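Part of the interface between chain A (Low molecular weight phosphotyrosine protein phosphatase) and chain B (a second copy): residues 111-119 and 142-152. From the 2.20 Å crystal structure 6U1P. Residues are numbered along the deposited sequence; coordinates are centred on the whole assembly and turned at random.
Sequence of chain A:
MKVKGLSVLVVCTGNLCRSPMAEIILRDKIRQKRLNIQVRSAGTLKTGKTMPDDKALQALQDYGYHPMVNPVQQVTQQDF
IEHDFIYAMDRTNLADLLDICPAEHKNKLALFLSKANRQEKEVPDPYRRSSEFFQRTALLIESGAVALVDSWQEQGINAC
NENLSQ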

ATOM      1  N   LEU A 111       6.154  -8.145 -23.222  1.00 43.12           N
ATOM      2  CA  LEU A 111       5.306  -7.566 -22.183  1.00 44.06           C
ATOM      3  C   LEU A 111       4.230  -8.569 -21.767  1.00 46.34           C
ATOM      4  O   LEU A 111       3.744  -9.373 -22.584  1.00 40.78           O
ATOM      5  N   PHE A 112       3.909  -8.564 -20.471  1.00 36.32           N
ATOM      6  CA  PHE A 112       2.937  -9.530 -19.961  1.00 35.12           C
ATOM      7  C   PHE A 112       1.613  -9.451 -20.731  1.00 38.80           C
ATOM      8  O   PHE A 112       1.010 -10.484 -21.056  1.00 40.61           O
ATOM      9  N   LEU A 113       1.162  -8.236 -21.047  1.00 34.08           N
ATOM     10  CA  LEU A 113      -0.116  -7.977 -21.700  1.00 38.45           C
ATOM     11  C   LEU A 113      -0.053  -8.055 -23.229  1.00 47.93           C
ATOM     12  O   LEU A 113      -1.019  -7.654 -23.898  1.00 46.23           O
ATOM     13  N   SER A 114       1.038  -8.582 -23.799  1.00 37.91           N
ATOM     14  CA  SER A 114       1.220  -8.511 -25.245  1.00 41.12           C
ATOM     15  C   SER A 114       0.154  -9.293 -26.010  1.00 49.01           C
ATOM     16  O   SER A 114      -0.103  -8.991 -27.179  1.00 50.81           O
ATOM     17  N   LYS A 115      -0.492 -10.273 -25.393  1.00 44.40           N
ATOM     18  CA  LYS A 115      -1.533 -11.011 -26.104  1.00 48.47           C
ATOM     19  C   LYS A 115      -2.946 -10.561 -25.751  1.00 51.18           C
ATOM     20  O   LYS A 115      -3.904 -11.044 -26.362  1.00 58.33           O
ATOM     21  N   ALA A 116      -3.102  -9.693 -24.758  1.00 50.07           N
ATOM     22  CA  ALA A 116      -4.411  -9.172 -24.408  1.00 51.38           C
ATOM     23  C   ALA A 116      -4.722  -8.069 -25.391  1.00 63.39           C
ATOM     24  O   ALA A 116      -3.965  -7.101 -25.506  1.00 83.75           O
ATOM     25  N   ASN A 117      -5.821  -8.192 -26.100  1.00 53.88           N
ATOM     26  CA  ASN A 117      -6.089  -7.232 -27.169  1.00 59.86           C
ATOM     27  C   ASN A 117      -6.736  -5.968 -26.610  1.00 53.61           C
ATOM     28  O   ASN A 117      -7.888  -5.665 -26.914  1.00 53.75           O
ATOM     29  N   ARG A 118      -5.972  -5.243 -25.767  1.00 49.60           N
ATOM     30  CA  ARG A 118      -6.440  -4.076 -25.011  1.00 52.80           C
ATOM     31  C   ARG A 118      -5.556  -2.874 -25.279  1.00 55.97           C
ATOM     32  O   ARG A 118      -4.436  -3.003 -25.795  1.00 58.01           O
ATOM     33  N   GLN A 119      -6.062  -1.697 -24.887  1.00 60.00           N
ATOM     34  CA  GLN A 119      -5.183  -0.531 -24.877  1.00 65.31           C
ATOM     35  C   GLN A 119      -3.971  -0.755 -23.981  1.00 61.74           C
ATOM     36  O   GLN A 119      -2.833  -0.598 -24.425  1.00 66.11           O
TER
ATOM     37  N   GLU B 142      -5.367 -10.890 -14.677  1.00 39.94           N
ATOM     38  CA  GLU B 142      -6.188 -12.026 -15.062  1.00 43.45           C
ATOM     39  C   GLU B 142      -6.477 -11.994 -16.553  1.00 46.79           C
ATOM     40  O   GLU B 142      -6.270 -12.990 -17.264  1.00 44.22           O
ATOM     41  N   SER B 143      -6.891 -10.824 -17.052  1.00 45.47           N
ATOM     42  CA  SER B 143      -7.143 -10.658 -18.476  1.00 43.54           C
ATOM     43  C   SER B 143      -5.902 -11.000 -19.293  1.00 38.49           C
ATOM     44  O   SER B 143      -5.975 -11.746 -20.272  1.00 38.37           O
ATOM     45  N   GLY B 144      -4.736 -10.519 -18.862  1.00 41.44           N
ATOM     46  CA  GLY B 144      -3.506 -10.875 -19.549  1.00 41.01           C
ATOM     47  C   GLY B 144      -3.213 -12.363 -19.502  1.00 44.14           C
ATOM     48  O   GLY B 144      -2.845 -12.968 -20.519  1.00 39.09           O
ATOM     49  N   ALA B 145      -3.380 -12.976 -18.322  1.00 40.98           N
ATOM     50  CA  ALA B 145      -3.052 -14.391 -18.175  1.00 37.82           C
ATOM     51  C   ALA B 145      -3.859 -15.259 -19.141  1.00 41.24           C
ATOM     52  O   ALA B 145      -3.296 -16.143 -19.800  1.00 37.54           O
ATOM     53  N   VAL B 146      -5.172 -14.993 -19.261  1.00 39.20           N
ATOM     54  CA  VAL B 146      -6.033 -15.810 -20.124  1.00 49.46           C
ATOM     55  C   VAL B 146      -5.544 -15.752 -21.564  1.00 53.28           C
ATOM     56  O   VAL B 146      -5.525 -16.769 -22.275  1.00 59.23           O
ATOM     57  N   ALA B 147      -5.161 -14.558 -22.023  1.00 50.93           N
ATOM     58  CA  ALA B 147      -4.649 -14.426 -23.386  1.00 53.31           C
ATOM     59  C   ALA B 147      -3.341 -15.195 -23.569  1.00 51.27           C
ATOM     60  O   ALA B 147      -3.159 -15.892 -24.580  1.00 55.15           O
ATOM     61  N   LEU B 148      -2.415 -15.081 -22.609  1.00 41.54           N
ATOM     62  CA  LEU B 148      -1.167 -15.834 -22.722  1.00 45.40           C
ATOM     63  C   LEU B 148      -1.439 -17.334 -22.819  1.00 48.80           C
ATOM     64  O   LEU B 148      -0.839 -18.032 -23.642  1.00 46.54           O
ATOM     65  N   VAL B 149      -2.346 -17.844 -21.984  1.00 49.08           N
ATOM     66  CA  VAL B 149      -2.632 -19.270 -21.995  1.00 47.06           C
ATOM     67  C   VAL B 149      -3.201 -19.680 -23.344  1.00 44.97           C
ATOM     68  O   VAL B 149      -2.892 -20.756 -23.858  1.00 48.99           O
ATOM     69  N   ASP B 150      -4.014 -18.818 -23.957  1.00 50.35           N
ATOM     70  CA  ASP B 150      -4.508 -19.110 -25.305  1.00 58.77           C
ATOM     71  C   ASP B 150      -3.359 -19.177 -26.303  1.00 60.20           C
ATOM     72  O   ASP B 150      -3.237 -20.143 -27.073  1.00 62.67           O
ATOM     73  N   SER B 151      -2.527 -18.131 -26.327  1.00 59.10           N
ATOM     74  CA  SER B 151      -1.411 -18.067 -27.264  1.00 64.77           C
ATOM     75  C   SER B 151      -0.492 -19.275 -27.132  1.00 60.63           C
ATOM     76  O   SER B 151       0.039 -19.771 -28.134  1.00 60.81           O
ATOM     77  N   TRP B 152      -0.288 -19.751 -25.901  1.00 56.32           N
ATOM     78  CA  TRP B 152       0.594 -20.890 -25.664  1.00 56.87           C
ATOM     79  C   TRP B 152       0.053 -22.155 -26.309  1.00 62.69           C
ATOM     80  O   TRP B 152       0.822 -22.978 -26.830  1.00 55.18           O
TER

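A helix can be approached closely by another chain where its exposed stripe carries small residues, and the contact between these two copies of the phosphatase illustrates the principle. The stripe on chain B is formed by B:Ser143, B:Gly144, B:Ala147 and B:Ser151, and against it lies a short segment of chain A. The backbones come nearest at A:Leu113 and B:Gly144, whose CA atoms are 5.0 Å apart. Glycine makes this approach possible: a CB built in ideal position on B:Gly144 would point toward chain A and fall 2.7 Å from A:Phe112 CE2 and 3.0 Å from A:Leu113 CD2, a clash with both.

Apolar packing occupies most of the contact. The CA-to-CB bond of A:Phe112 points sideways, but its t rotamer (chi1 -178°) carries the ring to the helix. There CE2 of A:Phe112 lies 3.8 Å from B:Gly144 CA, CZ of the same ring is 4.2 Å from B:Ala145 CB, and its CE1 atom meets B:Leu148 CD1 at 3.6 Å. B:Leu148 (m, t) also starts sideways and reaches across with its end; its CD2 methyl packs 3.8 Å from A:Lys115 CG. A:Leu113, likewise m, t, points away at its root, yet its CD2 returns to within 3.8 Å of B:Gly144 CA.

A:Ala116 and B:Ala147 need no such detour: both point toward the opposing stretch, their CB atoms 4.4 Å apart, and B:Ala147 CB also sits 3.3 Å from the carbonyl A:Lys115 O. A:Lys115 (m, m, t, t) sets out toward the helix, with 3.7 Å between A:Lys115 CB and B:Ala147 CB. Its end then leads away, so the aliphatic part makes the contact: A:Lys115 CE passes 3.3 Å from B:Ser151 OG.

Direct polar pairing is sparse. A:Arg118, with chi1 at -36° (m) and chi2 t, donates from NH1 to B:Ser143 OG, a hydrogen bond of 3.1 Å with an angle of 154° at the hydrogen. The hydroxyl lies at the edge of the guanidinium, near its plane, as suits an N-H donor. B:Ser143 is itself t and points toward chain A.

A single water supplies a second polar link, this time through backbone atoms. Water 1 donates to A:Phe112 O at 2.8 Å and to B:Gly144 O at 3.2 Å, and accepts from A:Lys115 N at 3.0 Å. It thus ties the turn of chain A to the carbonyl of the very glycine that permits the close approach.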

ATOM      1  CB  LEU A 111       4.655  -6.276 -22.675  1.00 40.87           C
ATOM      2  CG  LEU A 111       5.638  -5.090 -22.774  1.00 47.12           C
ATOM      3  CD1 LEU A 111       5.047  -3.923 -23.563  1.00 47.25           C
ATOM      4  CD2 LEU A 111       6.108  -4.630 -21.398  1.00 40.38           C
ATOM      5  CB  PHE A 112       2.693  -9.310 -18.456  1.00 36.76           C
ATOM      6  CG  PHE A 112       1.726 -10.309 -17.863  1.00 36.19           C
ATOM      7  CD1 PHE A 112       2.146 -11.588 -17.547  1.00 31.06           C
ATOM      8  CD2 PHE A 112       0.389  -9.976 -17.663  1.00 36.19           C
ATOM      9  CE1 PHE A 112       1.255 -12.524 -17.034  1.00 39.65           C
ATOM     10  CE2 PHE A 112      -0.514 -10.895 -17.141  1.00 37.74           C
ATOM     11  CZ  PHE A 112      -0.086 -12.182 -16.836  1.00 34.54           C
ATOM     12  CB  LEU A 113      -0.648  -6.592 -21.272  1.00 40.05           C
ATOM     13  CG  LEU A 113      -1.196  -6.438 -19.840  1.00 41.02           C
ATOM     14  CD1 LEU A 113      -1.451  -4.975 -19.480  1.00 38.43           C
ATOM     15  CD2 LEU A 113      -2.477  -7.227 -19.651  1.00 33.51           C
ATOM     16  CB  SER A 114       2.621  -9.001 -25.623  1.00 47.05           C
ATOM     17  OG  SER A 114       2.878 -10.293 -25.100  1.00 51.66           O
ATOM     18  CB  LYS A 115      -1.397 -12.510 -25.820  1.00 53.58           C
ATOM     19  CG  LYS A 115      -0.032 -13.051 -26.193  1.00 58.92           C
ATOM     20  CD  LYS A 115       0.120 -13.051 -27.687  1.00 65.60           C
ATOM     21  CE  LYS A 115       1.358 -13.794 -28.129  1.00 67.23           C
ATOM     22  NZ  LYS A 115       1.713 -13.380 -29.503  1.00 70.49           N
ATOM     23  CB  ALA A 116      -4.413  -8.622 -22.980  1.00 46.77           C
ATOM     24  CB  ASN A 117      -6.934  -7.869 -28.264  1.00 67.65           C
ATOM     25  CG  ASN A 117      -6.086  -8.436 -29.379  1.00 79.19           C
ATOM     26  OD1 ASN A 117      -5.612  -7.698 -30.242  1.00 87.18           O
ATOM     27  ND2 ASN A 117      -5.849  -9.746 -29.342  1.00 81.85           N
ATOM     28  CB  ARG A 118      -6.393  -4.279 -23.493  1.00 54.56           C
ATOM     29  CG  ARG A 118      -6.725  -5.642 -23.067  1.00 55.50           C
ATOM     30  CD  ARG A 118      -6.810  -5.874 -21.550  1.00 49.15           C
ATOM     31  NE  ARG A 118      -7.340  -4.770 -20.745  1.00 54.00           N
ATOM     32  CZ  ARG A 118      -8.137  -4.924 -19.685  1.00 51.15           C
ATOM     33  NH1 ARG A 118      -8.547  -6.141 -19.298  1.00 44.16           N
ATOM     34  NH2 ARG A 118      -8.522  -3.852 -19.002  1.00 47.55           N
ATOM     35  CB  GLN A 119      -5.978   0.690 -24.365  1.00 78.23           C
ATOM     36  CG  GLN A 119      -5.229   2.021 -24.381  1.00 92.91           C
ATOM     37  CD  GLN A 119      -3.994   2.001 -23.492  1.00104.36           C
ATOM     38  OE1 GLN A 119      -2.870   1.817 -23.958  1.00108.38           O
ATOM     39  NE2 GLN A 119      -4.203   2.190 -22.189  1.00106.18           N
TER
ATOM     40  CB  GLU B 142      -7.479 -12.009 -14.255  1.00 40.89           C
ATOM     41  CG  GLU B 142      -8.306 -13.272 -14.334  1.00 52.47           C
ATOM     42  CD  GLU B 142      -9.551 -13.170 -13.460  1.00 65.24           C
ATOM     43  OE1 GLU B 142     -10.251 -12.135 -13.556  1.00 70.93           O
ATOM     44  OE2 GLU B 142      -9.818 -14.103 -12.669  1.00 69.61           O
ATOM     45  CB  SER B 143      -7.583  -9.216 -18.740  1.00 46.45           C
ATOM     46  OG  SER B 143      -7.206  -8.787 -20.037  1.00 54.20           O
ATOM     47  CB  ALA B 145      -3.282 -14.833 -16.726  1.00 30.12           C
ATOM     48  CB  VAL B 146      -7.509 -15.373 -20.014  1.00 51.84           C
ATOM     49  CG1 VAL B 146      -8.333 -15.965 -21.173  1.00 53.70           C
ATOM     50  CG2 VAL B 146      -8.097 -15.801 -18.690  1.00 52.30           C
ATOM     51  CB  ALA B 147      -4.469 -12.950 -23.742  1.00 46.56           C
ATOM     52  CB  LEU B 148      -0.258 -15.559 -21.520  1.00 34.75           C
ATOM     53  CG  LEU B 148       0.410 -14.182 -21.400  1.00 39.54           C
ATOM     54  CD1 LEU B 148       1.367 -14.148 -20.198  1.00 35.98           C
ATOM     55  CD2 LEU B 148       1.142 -13.834 -22.685  1.00 42.68           C
ATOM     56  CB  VAL B 149      -3.552 -19.643 -20.819  1.00 50.52           C
ATOM     57  CG1 VAL B 149      -4.135 -21.009 -21.016  1.00 56.45           C
ATOM     58  CG2 VAL B 149      -2.755 -19.599 -19.491  1.00 47.57           C
ATOM     59  CB  ASP B 150      -5.524 -18.061 -25.740  1.00 65.17           C
ATOM     60  CG  ASP B 150      -6.854 -18.224 -25.052  1.00 75.81           C
ATOM     61  OD1 ASP B 150      -7.078 -19.280 -24.423  1.00 81.95           O
ATOM     62  OD2 ASP B 150      -7.679 -17.296 -25.140  1.00 83.46           O
ATOM     63  CB  SER B 151      -0.618 -16.782 -27.044  1.00 73.49           C
ATOM     64  OG  SER B 151       0.760 -16.979 -27.319  1.00 79.48           O
ATOM     65  CB  TRP B 152       0.803 -21.096 -24.167  1.00 58.55           C
ATOM     66  CG  TRP B 152       1.530 -19.977 -23.545  1.00 54.90           C
ATOM     67  CD1 TRP B 152       2.303 -19.061 -24.184  1.00 50.56           C
ATOM     68  CD2 TRP B 152       1.567 -19.643 -22.155  1.00 55.68           C
ATOM     69  NE1 TRP B 152       2.828 -18.174 -23.278  1.00 53.63           N
ATOM     70  CE2 TRP B 152       2.387 -18.503 -22.024  1.00 50.71           C
ATOM     71  CE3 TRP B 152       0.986 -20.194 -21.008  1.00 57.00           C
ATOM     72  CZ2 TRP B 152       2.639 -17.893 -20.784  1.00 46.25           C
ATOM     73  CZ3 TRP B 152       1.234 -19.589 -19.778  1.00 51.76           C
ATOM     74  CH2 TRP B 152       2.060 -18.453 -19.678  1.00 45.20           C
TER
HETATM   75  O   HOH W   1      -1.193 -11.148 -22.614  1.00 39.89           O